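Local structure of halohydrin dehalogenase (Rhizobium radiobacter, 4IY1) at residues 17-22 / 49-54; 82-87 / 140-145; 134-139 / 148-153. The protein probably catalyses the reversible conversion of vicinal halohydrins to epoxides with release of halide, and the opening of epoxides by nucleophiles such as cyanide. The protein carries 37 engineered substitutions. One frame throughout, in Å; residues are numbered along the deposited sequence.

In the fold
All three contacts belong to one Rossmann-type domain, a parallel seven-stranded sheet flanked by helices, as in short-chain dehydrogenases/reductases. Contact 1 closes first along the chain and lies at the sheet edge formed by strand 52-53, where helix 14-23 meets the approach to that strand. Contacts 2 and 3 lie on the opposite side of the chain's centre; contact 1's centre is about 31 Å from that of contact 2 and about 28 Å from that of contact 3. These two interleave in sequence, share helix 143-163, have centres about 11 Å apart and touch through Trp86 and Trp139. Both also meet the third subunit, so packing of helix 143-163, which probably carries catalytic residues as in relatives, meets the subunit interface there.

Contact 1. Residues 17-22 / 49-54; sequences SALRLS and PQLIPM. Engineered in segment 49-54: Ile52 (natural residue Lys).
Leu51 carries the middle of this contact, its two methyl groups directed at helix 14-23. Leu51 CD2 rests 3.8 Å from Ala18 CB, and Leu51 CD1 lies 4.2 Å from Leu19 CD2, the two leucine side chains crossing at about a right angle. One turn on from Ala18, Ser22 CB approaches Leu51 CD2 at 4.0 Å. Gln50 adds a second, more exposed layer: Gln50 CG sits 3.2 Å from Ser22 OG, while Gln50 NE2 comes within 3.5 Å of Leu19 CD2, so the bent glutamine chain crosses Leu19 obliquely, its aliphatic part against Ser22 and its amide nitrogen against the leucine methyl. Torsions set these positions. Leu51 CG is anti to its carbonyl carbon (chi1 -63°), which swings the methyls toward the helix although the side chain does not start out in that direction. Gln50 holds CG in the crowded position between N and C, and a bend at chi2 (-87°) carries the amide toward Leu19. Ser22 OG is anti to its own backbone N (chi1 -170°) and so reaches the glutamine chain. Farther out, Val28 of strand 27-30 touches both Ala18 and Leu51, and Phe44 of helix 38-47 also packs on Leu51. The engineered Ile52 pairs through its backbone with Val28 and Cys30, which joins strand 52-53 to strand 27-30. With neither a hydrogen bond nor a salt bridge between the segments, the union of helix 14-23 with the edge of the Rossmann sheet rests on dispersion and on exclusion of water from Ala18 and Leu51, with Leu19, Ser22 and Gln50 forming its more solvent-exposed side.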
ATOM      1  N   SER B  17      15.369  13.588 -17.627  1.00 28.62           N
ATOM      2  CA  SER B  17      14.375  13.025 -18.528  1.00 31.93           C
ATOM      3  C   SER B  17      14.652  13.428 -19.958  1.00 28.74           C
ATOM      4  O   SER B  17      14.656  12.590 -20.843  1.00 31.13           O
ATOM      5  CB  SER B  17      12.966  13.474 -18.137  1.00 30.37           C
ATOM      6  OG  SER B  17      12.623  12.940 -16.877  1.00 30.38           O
ATOM      7  N   ALA B  18      14.760  14.725 -20.202  1.00 28.55           N
ATOM      8  CA  ALA B  18      14.859  15.207 -21.592  1.00 28.69           C
ATOM      9  C   ALA B  18      16.151  14.705 -22.235  1.00 26.65           C
ATOM     10  O   ALA B  18      16.127  14.151 -23.337  1.00 33.79           O
ATOM     11  CB  ALA B  18      14.785  16.741 -21.657  1.00 23.35           C
ATOM     12  N   LEU B  19      17.270  14.847 -21.521  1.00 31.46           N
ATOM     13  CA  LEU B  19      18.570  14.405 -22.052  1.00 29.85           C
ATOM     14  C   LEU B  19      18.577  12.915 -22.354  1.00 29.50           C
ATOM     15  O   LEU B  19      18.913  12.511 -23.467  1.00 33.37           O
ATOM     16  CB  LEU B  19      19.707  14.743 -21.088  1.00 28.75           C
ATOM     17  CG  LEU B  19      19.967  16.228 -20.861  1.00 33.05           C
ATOM     18  CD1 LEU B  19      21.023  16.461 -19.783  1.00 38.01           C
ATOM     19  CD2 LEU B  19      20.362  16.894 -22.159  1.00 33.14           C
ATOM     20  N   ARG B  20      18.170  12.089 -21.385  1.00 28.52           N
ATOM     21  CA  ARG B  20      18.114  10.646 -21.617  1.00 27.23           C
ATOM     22  C   ARG B  20      17.105  10.247 -22.714  1.00 30.24           C
ATOM     23  O   ARG B  20      17.366   9.360 -23.532  1.00 29.38           O
ATOM     24  CB  ARG B  20      17.856   9.886 -20.310  1.00 27.41           C
ATOM     25  CG  ARG B  20      18.101   8.401 -20.398  1.00 33.79           C
ATOM     26  CD  ARG B  20      19.483   8.107 -20.983  1.00 42.62           C
ATOM     27  NE  ARG B  20      19.717   6.682 -21.257  1.00 45.79           N
ATOM     28  CZ  ARG B  20      19.460   6.083 -22.424  1.00 46.94           C
ATOM     29  NH1 ARG B  20      18.866   6.750 -23.414  1.00 46.61           N
ATOM     30  NH2 ARG B  20      19.784   4.809 -22.596  1.00 41.01           N
ATOM     31  N   LEU B  21      16.032  11.010 -22.846  1.00 32.26           N
ATOM     32  CA  LEU B  21      15.051  10.714 -23.900  1.00 31.49           C
ATOM     33  C   LEU B  21      15.613  11.096 -25.270  1.00 33.83           C
ATOM     34  O   LEU B  21      15.435  10.390 -26.266  1.00 29.50           O
ATOM     35  CB  LEU B  21      13.748  11.474 -23.625  1.00 32.87           C
ATOM     36  CG  LEU B  21      12.871  10.936 -22.470  1.00 31.84           C
ATOM     37  CD1 LEU B  21      11.719  11.887 -22.187  1.00 34.58           C
ATOM     38  CD2 LEU B  21      12.309   9.588 -22.872  1.00 25.75           C
ATOM     39  N   SER B  22      16.287  12.230 -25.329  1.00 34.28           N
ATOM     40  CA  SER B  22      16.900  12.629 -26.580  1.00 39.18           C
ATOM     41  C   SER B  22      17.917  11.580 -27.087  1.00 34.06           C
ATOM     42  O   SER B  22      17.857  11.140 -28.241  1.00 36.34           O
ATOM     43  CB  SER B  22      17.551  13.992 -26.422  1.00 29.71           C
ATOM     44  OG  SER B  22      17.936  14.473 -27.680  1.00 45.59           O
ATOM     45  N   PRO B  49      21.273  21.875 -28.355  1.00 54.66           N
ATOM     46  CA  PRO B  49      20.803  21.870 -29.737  1.00 46.31           C
ATOM     47  C   PRO B  49      19.959  20.650 -30.067  1.00 44.49           C
ATOM     48  O   PRO B  49      19.249  20.654 -31.066  1.00 49.94           O
ATOM     49  CB  PRO B  49      22.108  21.863 -30.560  1.00 53.31           C
ATOM     50  CG  PRO B  49      23.174  21.413 -29.617  1.00 56.05           C
ATOM     51  CD  PRO B  49      22.747  21.883 -28.260  1.00 56.48           C
ATOM     52  N   GLN B  50      20.066  19.598 -29.260  1.00 49.79           N
ATOM     53  CA  GLN B  50      19.287  18.378 -29.490  1.00 53.43           C
ATOM     54  C   GLN B  50      17.885  18.459 -28.888  1.00 53.18           C
ATOM     55  O   GLN B  50      17.002  17.740 -29.314  1.00 52.75           O
ATOM     56  CB  GLN B  50      20.002  17.153 -28.930  1.00 51.04           C
ATOM     57  CG  GLN B  50      19.846  16.977 -27.424  1.00 55.81           C
ATOM     58  CD  GLN B  50      20.901  17.732 -26.620  1.00 55.49           C
ATOM     59  OE1 GLN B  50      21.282  18.845 -26.969  1.00 50.98           O
ATOM     60  NE2 GLN B  50      21.326  17.149 -25.503  1.00 58.89           N
ATOM     61  N   LEU B  51      17.703  19.310 -27.878  1.00 49.60           N
ATOM     62  CA  LEU B  51      16.382  19.563 -27.285  1.00 44.76           C
ATOM     63  C   LEU B  51      15.658  20.697 -28.008  1.00 52.91           C
ATOM     64  O   LEU B  51      16.286  21.502 -28.683  1.00 55.19           O
ATOM     65  CB  LEU B  51      16.534  19.924 -25.819  1.00 36.05           C
ATOM     66  CG  LEU B  51      17.124  18.826 -24.943  1.00 41.54           C
ATOM     67  CD1 LEU B  51      17.217  19.307 -23.508  1.00 36.79           C
ATOM     68  CD2 LEU B  51      16.280  17.556 -25.039  1.00 38.56           C
ATOM     69  N   ILE B  52      14.335  20.750 -27.873  1.00 52.37           N
ATOM     70  CA  ILE B  52      13.529  21.742 -28.583  1.00 42.18           C
ATOM     71  C   ILE B  52      12.639  22.551 -27.628  1.00 48.84           C
ATOM     72  O   ILE B  52      11.467  22.218 -27.430  1.00 46.69           O
ATOM     73  CB  ILE B  52      12.642  21.077 -29.640  1.00 41.23           C
ATOM     74  CG1 ILE B  52      13.482  20.346 -30.662  1.00 38.49           C
ATOM     75  CG2 ILE B  52      11.782  22.110 -30.347  1.00 47.24           C
ATOM     76  CD1 ILE B  52      12.675  19.894 -31.851  1.00 43.29           C
ATOM     77  N   PRO B  53      13.196  23.613 -27.021  1.00 41.84           N
ATOM     78  CA  PRO B  53      12.448  24.368 -26.009  1.00 46.47           C
ATOM     79  C   PRO B  53      11.299  25.170 -26.634  1.00 45.64           C
ATOM     80  O   PRO B  53      11.389  25.554 -27.798  1.00 47.55           O
ATOM     81  CB  PRO B  53      13.507  25.311 -25.422  1.00 39.94           C
ATOM     82  CG  PRO B  53      14.482  25.504 -26.531  1.00 39.78           C
ATOM     83  CD  PRO B  53      14.483  24.241 -27.355  1.00 36.08           C
ATOM     84  N   MET B  54      10.221  25.382 -25.878  1.00 49.34           N
ATOM     85  CA  MET B  54       9.034  26.101 -26.385  1.00 49.07           C
ATOM     86  C   MET B  54       8.703  27.290 -25.493  1.00 49.19           C
ATOM     87  O   MET B  54       8.937  27.262 -24.279  1.00 49.49           O
ATOM     88  CB  MET B  54       7.815  25.182 -26.452  1.00 46.64           C
ATOM     89  CG  MET B  54       8.106  23.777 -26.928  1.00 45.65           C
ATOM     90  SD  MET B  54       8.170  23.692 -28.730  1.00 49.58           S
ATOM     91  CE  MET B  54       6.445  23.739 -29.154  1.00 44.39           C
TER

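Contact 2. Residues 82-87 / 140-145; sequences APVEWR and KELSTY. Engineered in segment 82-87: Ala82 (natural residue Phe), Pro83 (natural residue Ala), Val84 (natural residue Pro), Trp86 (natural residue Phe), Arg87 (natural residue Gln).
A single hydrogen bond joins the backbones: the engineered Arg87 donates from N to Glu141 O at 3.1 Å, nearly straight (169°) and in the plane of the carbonyl. The same oxygen receives a CA-H...O contact from Trp86 CA at 3.5 Å, so two donors of different strength converge on it. The aromatic contacts centre on the engineered Trp86. Leu142 CD1 stands over one face of its indole as a CH-pi contact, 4.1 Å from the centroid of the six-membered ring and only 10° off the normal; the leucine's CG, anti to its backbone N (chi1 -161°), brings the methyl there. At the ring edge, in plane, Lys140 O lies 3.4 Å from Trp86 CE3. Apolar packing continues with the engineered Val84, whose CB is 4.2 Å from Tyr145 CD2. Charges look outward: Lys140 NZ pairs with Glu165 of the second subunit and Glu141 OE2 with Arg248 of the third, whose Trp249 also meets Trp86 edge-to-face. Leu142 holds the N-cap position of helix 143-163; the loop between strand 75-79 and helix 94-122 packs against this helix start through Val84 and Trp86, while Leu104 of helix 94-122 touches both the engineered Ala82 and Tyr145.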
ATOM      1  N   ALA B  82       6.388  22.481  -7.128  1.00 30.98           N
ATOM      2  CA  ALA B  82       5.828  23.589  -6.390  1.00 35.85           C
ATOM      3  C   ALA B  82       6.648  23.770  -5.157  1.00 36.54           C
ATOM      4  O   ALA B  82       7.238  22.804  -4.653  1.00 40.79           O
ATOM      5  CB  ALA B  82       4.378  23.316  -6.023  1.00 34.69           C
ATOM      6  N   PRO B  83       6.710  25.007  -4.657  1.00 46.86           N
ATOM      7  CA  PRO B  83       7.474  25.209  -3.434  1.00 51.07           C
ATOM      8  C   PRO B  83       6.822  24.461  -2.283  1.00 54.20           C
ATOM      9  O   PRO B  83       5.635  24.660  -2.025  1.00 59.77           O
ATOM     10  CB  PRO B  83       7.386  26.731  -3.217  1.00 44.60           C
ATOM     11  CG  PRO B  83       7.227  27.284  -4.592  1.00 42.58           C
ATOM     12  CD  PRO B  83       6.356  26.284  -5.308  1.00 40.94           C
ATOM     13  N   VAL B  84       7.570  23.556  -1.655  1.00 49.15           N
ATOM     14  CA  VAL B  84       7.288  23.134  -0.285  1.00 57.00           C
ATOM     15  C   VAL B  84       7.951  24.069   0.727  1.00 85.50           C
ATOM     16  O   VAL B  84       9.172  24.269   0.701  1.00 91.31           O
ATOM     17  CB  VAL B  84       7.784  21.702  -0.003  1.00 66.70           C
ATOM     18  CG1 VAL B  84       9.206  21.493  -0.521  1.00 63.82           C
ATOM     19  CG2 VAL B  84       7.722  21.417   1.486  1.00 62.40           C
ATOM     20  N   GLU B  85       7.137  24.650   1.603  1.00 91.41           N
ATOM     21  CA  GLU B  85       7.629  25.300   2.814  1.00 95.03           C
ATOM     22  C   GLU B  85       6.842  24.788   4.013  1.00 87.94           C
ATOM     23  O   GLU B  85       5.625  24.976   4.090  1.00 75.12           O
ATOM     24  CB  GLU B  85       7.480  26.823   2.707  1.00103.66           C
ATOM     25  CG  GLU B  85       8.612  27.516   1.966  1.00 99.00           C
ATOM     26  CD  GLU B  85       8.114  28.420   0.854  1.00107.94           C
ATOM     27  OE1 GLU B  85       8.960  29.046   0.183  1.00112.61           O
ATOM     28  OE2 GLU B  85       6.882  28.491   0.632  1.00103.49           O
ATOM     29  N   TRP B  86       7.541  24.140   4.941  1.00 76.85           N
ATOM     30  CA  TRP B  86       6.901  23.459   6.070  1.00 73.17           C
ATOM     31  C   TRP B  86       6.123  24.408   6.942  1.00 80.99           C
ATOM     32  O   TRP B  86       6.560  25.530   7.189  1.00 87.94           O
ATOM     33  CB  TRP B  86       7.949  22.733   6.903  1.00 77.02           C
ATOM     34  CG  TRP B  86       9.006  22.033   6.074  1.00 84.53           C
ATOM     35  CD1 TRP B  86       9.958  22.617   5.235  1.00 93.60           C
ATOM     36  CD2 TRP B  86       9.274  20.590   6.007  1.00 75.91           C
ATOM     37  NE1 TRP B  86      10.766  21.656   4.665  1.00 85.57           N
ATOM     38  CE2 TRP B  86      10.404  20.423   5.079  1.00 72.06           C
ATOM     39  CE3 TRP B  86       8.707  19.461   6.592  1.00 62.00           C
ATOM     40  CZ2 TRP B  86      10.917  19.181   4.764  1.00 60.54           C
ATOM     41  CZ3 TRP B  86       9.246  18.212   6.275  1.00 62.91           C
ATOM     42  CH2 TRP B  86      10.339  18.080   5.398  1.00 57.89           C
ATOM     43  N   ARG B  87       4.963  23.967   7.422  1.00 71.04           N
ATOM     44  CA  ARG B  87       4.064  24.830   8.195  1.00 68.56           C
ATOM     45  C   ARG B  87       2.958  23.990   8.818  1.00 72.28           C
ATOM     46  O   ARG B  87       2.596  22.942   8.282  1.00 89.35           O
ATOM     47  CB  ARG B  87       3.439  25.912   7.308  1.00 69.50           C
ATOM     48  CG  ARG B  87       4.326  26.382   6.164  1.00 77.47           C
ATOM     49  CD  ARG B  87       3.677  27.492   5.349  1.00 87.86           C
ATOM     50  NE  ARG B  87       3.812  28.794   5.993  1.00 77.53           N
ATOM     51  CZ  ARG B  87       2.865  29.372   6.726  1.00 87.54           C
ATOM     52  NH1 ARG B  87       1.684  28.782   6.888  1.00 79.30           N
ATOM     53  NH2 ARG B  87       3.102  30.546   7.300  1.00 78.15           N
ATOM     54  N   LYS B 140       6.277  15.279   8.790  1.00 29.80           N
ATOM     55  CA  LYS B 140       5.202  16.066   9.375  1.00 32.22           C
ATOM     56  C   LYS B 140       5.266  17.535   8.964  1.00 36.03           C
ATOM     57  O   LYS B 140       6.213  17.964   8.306  1.00 41.32           O
ATOM     58  CB  LYS B 140       5.167  15.907  10.887  1.00 41.34           C
ATOM     59  CG  LYS B 140       6.532  15.842  11.557  1.00 44.88           C
ATOM     60  CD  LYS B 140       6.386  15.661  13.061  1.00 62.02           C
ATOM     61  CE  LYS B 140       7.556  16.284  13.824  1.00 69.94           C
ATOM     62  NZ  LYS B 140       7.091  16.827  15.149  1.00 61.29           N
ATOM     63  N   GLU B 141       4.169  18.252   9.171  1.00 42.24           N
ATOM     64  CA  GLU B 141       4.011  19.634   8.651  1.00 54.57           C
ATOM     65  C   GLU B 141       4.237  19.847   7.153  1.00 53.72           C
ATOM     66  O   GLU B 141       4.495  20.983   6.723  1.00 47.49           O
ATOM     67  CB  GLU B 141       4.888  20.613   9.419  1.00 59.03           C
ATOM     68  CG  GLU B 141       4.157  21.272  10.562  1.00 68.30           C
ATOM     69  CD  GLU B 141       5.092  22.055  11.445  1.00 71.12           C
ATOM     70  OE1 GLU B 141       4.998  21.893  12.685  1.00 59.69           O
ATOM     71  OE2 GLU B 141       5.940  22.792  10.885  1.00 55.81           O
ATOM     72  N   LEU B 142       4.152  18.755   6.386  1.00 40.14           N
ATOM     73  CA  LEU B 142       4.330  18.755   4.936  1.00 41.03           C
ATOM     74  C   LEU B 142       2.989  18.448   4.232  1.00 35.63           C
ATOM     75  O   LEU B 142       2.961  17.943   3.116  1.00 33.93           O
ATOM     76  CB  LEU B 142       5.357  17.678   4.569  1.00 45.27           C
ATOM     77  CG  LEU B 142       6.047  17.772   3.210  1.00 51.08           C
ATOM     78  CD1 LEU B 142       6.694  19.134   3.068  1.00 55.85           C
ATOM     79  CD2 LEU B 142       7.069  16.658   3.012  1.00 54.08           C
ATOM     80  N   SER B 143       1.887  18.807   4.866  1.00 34.88           N
ATOM     81  CA  SER B 143       0.609  18.154   4.608  1.00 36.43           C
ATOM     82  C   SER B 143      -0.051  18.497   3.267  1.00 30.14           C
ATOM     83  O   SER B 143      -0.526  17.612   2.551  1.00 27.07           O
ATOM     84  CB  SER B 143      -0.363  18.404   5.765  1.00 40.27           C
ATOM     85  OG  SER B 143      -1.186  19.528   5.501  1.00 45.31           O
ATOM     86  N   THR B 144      -0.061  19.766   2.909  1.00 28.91           N
ATOM     87  CA  THR B 144      -0.587  20.162   1.611  1.00 30.36           C
ATOM     88  C   THR B 144       0.191  19.489   0.482  1.00 31.77           C
ATOM     89  O   THR B 144      -0.398  18.986  -0.481  1.00 34.12           O
ATOM     90  CB  THR B 144      -0.513  21.695   1.408  1.00 35.61           C
ATOM     91  OG1 THR B 144       0.829  22.132   1.613  1.00 39.94           O
ATOM     92  CG2 THR B 144      -1.433  22.430   2.388  1.00 34.10           C
ATOM     93  N   TYR B 145       1.519  19.488   0.592  1.00 26.87           N
ATOM     94  CA  TYR B 145       2.369  18.890  -0.420  1.00 24.85           C
ATOM     95  C   TYR B 145       2.174  17.369  -0.538  1.00 27.45           C
ATOM     96  O   TYR B 145       2.100  16.833  -1.634  1.00 28.32           O
ATOM     97  CB  TYR B 145       3.840  19.186  -0.107  1.00 27.26           C
ATOM     98  CG  TYR B 145       4.779  18.707  -1.195  1.00 25.34           C
ATOM     99  CD1 TYR B 145       5.455  17.514  -1.075  1.00 25.13           C
ATOM    100  CD2 TYR B 145       5.021  19.483  -2.314  1.00 29.62           C
ATOM    101  CE1 TYR B 145       6.381  17.108  -2.034  1.00 25.94           C
ATOM    102  CE2 TYR B 145       5.914  19.083  -3.291  1.00 30.94           C
ATOM    103  CZ  TYR B 145       6.626  17.912  -3.124  1.00 25.06           C
ATOM    104  OH  TYR B 145       7.442  17.469  -4.151  1.00 28.84           O
TER

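Contact 3. Residues 134-139 / 148-153; sequences ASFGPW and ARAGAS. Engineered in segment 134-139: Ala134 (natural residue Thr), Ser135 (natural residue Pro). Engineered in segment 148-153: Ser153 (natural residue Cys).
Ser135, an engineered residue, directs its CB toward the helix, and this methylene, Ser135 CB, meets the methyl Ala150 CB at 3.8 Å. Ser135 OG is anti to the carbonyl carbon (chi1 -47°) and sits beside the peptide joining Arg149 to Ala150, 3.2 Å from Ala150 N but at an angle too poor for a hydrogen bond; it bonds instead with Ser132 O. Phe136 CE2 touches Ala150 CB at 4.0 Å, near Ala154 of the second subunit, which packs on both residues. Ala134 to Gly137 form a type II beta turn with Ser135 and Phe136 at its corners, and both side chains reach the Ala150 methyl from it, Phe136 having positive phi (43°). The turn lies between strand 126-130 and helix 143-163, the region that in short-chain dehydrogenase/reductase folds typically carries the catalytic serine ahead of the tyrosine-bearing helix. Arg149 starts toward Ser135, with Arg149 CB 3.6 Å from Ser135 OG, then bends at chi2 and leads away to Asp80 O and Tyr145 OH, consistent with the Ser-Tyr-Arg triad of halohydrin dehalogenases. One turn on, engineered Ser153 OG donates to Arg149 O at 3.3 Å from above the carbonyl plane, and also bonds Thr131 OG1.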
ATOM      1  N   ALA B 134       6.812  11.738  -0.937  1.00 29.58           N
ATOM      2  CA  ALA B 134       6.137  12.384   0.182  1.00 30.88           C
ATOM      3  C   ALA B 134       4.681  11.901   0.372  1.00 28.62           C
ATOM      4  O   ALA B 134       4.217  11.825   1.488  1.00 28.08           O
ATOM      5  CB  ALA B 134       6.194  13.891   0.029  1.00 29.70           C
ATOM      6  N   SER B 135       4.046  11.416  -0.698  1.00 33.60           N
ATOM      7  CA  SER B 135       2.716  10.752  -0.593  1.00 35.73           C
ATOM      8  C   SER B 135       2.667   9.667   0.493  1.00 37.40           C
ATOM      9  O   SER B 135       3.403   8.687   0.436  1.00 33.64           O
ATOM     10  CB  SER B 135       2.326  10.094  -1.931  1.00 38.88           C
ATOM     11  OG  SER B 135       2.524  10.964  -3.019  1.00 44.80           O
ATOM     12  N   PHE B 136       1.716   9.777   1.408  1.00 32.33           N
ATOM     13  CA  PHE B 136       1.688   8.861   2.546  1.00 37.26           C
ATOM     14  C   PHE B 136       3.081   8.636   3.138  1.00 37.78           C
ATOM     15  O   PHE B 136       3.353   7.568   3.688  1.00 34.71           O
ATOM     16  CB  PHE B 136       1.066   7.517   2.134  1.00 40.20           C
ATOM     17  CG  PHE B 136      -0.378   7.627   1.706  1.00 32.42           C
ATOM     18  CD1 PHE B 136      -1.411   7.526   2.645  1.00 32.31           C
ATOM     19  CD2 PHE B 136      -0.706   7.822   0.369  1.00 32.12           C
ATOM     20  CE1 PHE B 136      -2.752   7.660   2.251  1.00 28.88           C
ATOM     21  CE2 PHE B 136      -2.043   7.947  -0.037  1.00 29.40           C
ATOM     22  CZ  PHE B 136      -3.063   7.838   0.902  1.00 33.33           C
ATOM     23  N   GLY B 137       3.964   9.635   3.017  1.00 32.19           N
ATOM     24  CA  GLY B 137       5.347   9.503   3.510  1.00 30.10           C
ATOM     25  C   GLY B 137       5.471   9.779   5.004  1.00 28.44           C
ATOM     26  O   GLY B 137       4.465   9.995   5.687  1.00 28.41           O
ATOM     27  N   PRO B 138       6.716   9.838   5.517  1.00 32.98           N
ATOM     28  CA  PRO B 138       6.945   9.882   6.959  1.00 29.22           C
ATOM     29  C   PRO B 138       7.152  11.299   7.521  1.00 35.96           C
ATOM     30  O   PRO B 138       7.445  11.431   8.718  1.00 34.90           O
ATOM     31  CB  PRO B 138       8.234   9.085   7.110  1.00 31.27           C
ATOM     32  CG  PRO B 138       9.008   9.455   5.871  1.00 33.53           C
ATOM     33  CD  PRO B 138       7.972   9.579   4.772  1.00 31.94           C
ATOM     34  N   TRP B 139       7.029  12.336   6.683  1.00 31.42           N
ATOM     35  CA  TRP B 139       7.186  13.731   7.167  1.00 36.51           C
ATOM     36  C   TRP B 139       6.019  14.278   7.944  1.00 36.32           C
ATOM     37  O   TRP B 139       4.879  13.852   7.750  1.00 32.50           O
ATOM     38  CB  TRP B 139       7.497  14.670   6.018  1.00 41.84           C
ATOM     39  CG  TRP B 139       8.865  14.449   5.439  1.00 41.05           C
ATOM     40  CD1 TRP B 139      10.097  14.790   5.998  1.00 43.08           C
ATOM     41  CD2 TRP B 139       9.184  13.739   4.221  1.00 43.79           C
ATOM     42  NE1 TRP B 139      11.120  14.431   5.169  1.00 47.88           N
ATOM     43  CE2 TRP B 139      10.642  13.769   4.098  1.00 42.14           C
ATOM     44  CE3 TRP B 139       8.431  13.139   3.220  1.00 48.86           C
ATOM     45  CZ2 TRP B 139      11.295  13.202   3.032  1.00 44.50           C
ATOM     46  CZ3 TRP B 139       9.100  12.567   2.145  1.00 55.38           C
ATOM     47  CH2 TRP B 139      10.501  12.599   2.052  1.00 65.74           C
ATOM     48  N   ALA B 148      -1.394  16.559  -2.179  1.00 21.68           N
ATOM     49  CA  ALA B 148      -1.452  16.841  -3.621  1.00 23.86           C
ATOM     50  C   ALA B 148      -0.625  15.901  -4.464  1.00 22.82           C
ATOM     51  O   ALA B 148      -1.053  15.458  -5.562  1.00 22.83           O
ATOM     52  CB  ALA B 148      -1.077  18.300  -3.910  1.00 24.81           C
ATOM     53  N   ARG B 149       0.525  15.489  -3.935  1.00 21.78           N
ATOM     54  CA  ARG B 149       1.321  14.526  -4.670  1.00 19.42           C
ATOM     55  C   ARG B 149       0.614  13.160  -4.707  1.00 17.04           C
ATOM     56  O   ARG B 149       0.814  12.390  -5.634  1.00 17.99           O
ATOM     57  CB  ARG B 149       2.746  14.383  -4.064  1.00 19.07           C
ATOM     58  CG  ARG B 149       3.621  15.626  -4.203  1.00 21.66           C
ATOM     59  CD  ARG B 149       4.050  15.849  -5.668  1.00 22.95           C
ATOM     60  NE  ARG B 149       5.152  16.794  -5.793  1.00 22.15           N
ATOM     61  CZ  ARG B 149       5.744  17.120  -6.942  1.00 28.81           C
ATOM     62  NH1 ARG B 149       5.199  16.754  -8.089  1.00 22.02           N
ATOM     63  NH2 ARG B 149       6.852  17.876  -6.943  1.00 24.40           N
ATOM     64  N   ALA B 150      -0.050  12.798  -3.615  1.00 18.07           N
ATOM     65  CA  ALA B 150      -0.769  11.500  -3.540  1.00 18.87           C
ATOM     66  C   ALA B 150      -1.964  11.531  -4.523  1.00 16.68           C
ATOM     67  O   ALA B 150      -2.235  10.552  -5.240  1.00 21.17           O
ATOM     68  CB  ALA B 150      -1.286  11.277  -2.119  1.00 18.19           C
ATOM     69  N   GLY B 151      -2.576  12.702  -4.631  1.00 18.11           N
ATOM     70  CA  GLY B 151      -3.586  12.975  -5.670  1.00 20.54           C
ATOM     71  C   GLY B 151      -3.068  12.669  -7.062  1.00 19.74           C
ATOM     72  O   GLY B 151      -3.711  11.958  -7.839  1.00 20.65           O
ATOM     73  N   ALA B 152      -1.845  13.100  -7.348  1.00 22.20           N
ATOM     74  CA  ALA B 152      -1.299  12.950  -8.707  1.00 21.87           C
ATOM     75  C   ALA B 152      -0.878  11.532  -9.016  1.00 23.86           C
ATOM     76  O   ALA B 152      -1.101  11.036 -10.131  1.00 20.43           O
ATOM     77  CB  ALA B 152      -0.152  13.916  -8.930  1.00 21.75           C
ATOM     78  N   SER B 153      -0.321  10.839  -8.019  1.00 24.29           N
ATOM     79  CA  SER B 153      -0.017   9.409  -8.185  1.00 19.62           C
ATOM     80  C   SER B 153      -1.263   8.563  -8.421  1.00 18.73           C
ATOM     81  O   SER B 153      -1.213   7.608  -9.183  1.00 20.55           O
ATOM     82  CB  SER B 153       0.767   8.849  -7.005  1.00 23.03           C
ATOM     83  OG  SER B 153       1.965   9.568  -6.791  1.00 32.24           O
TER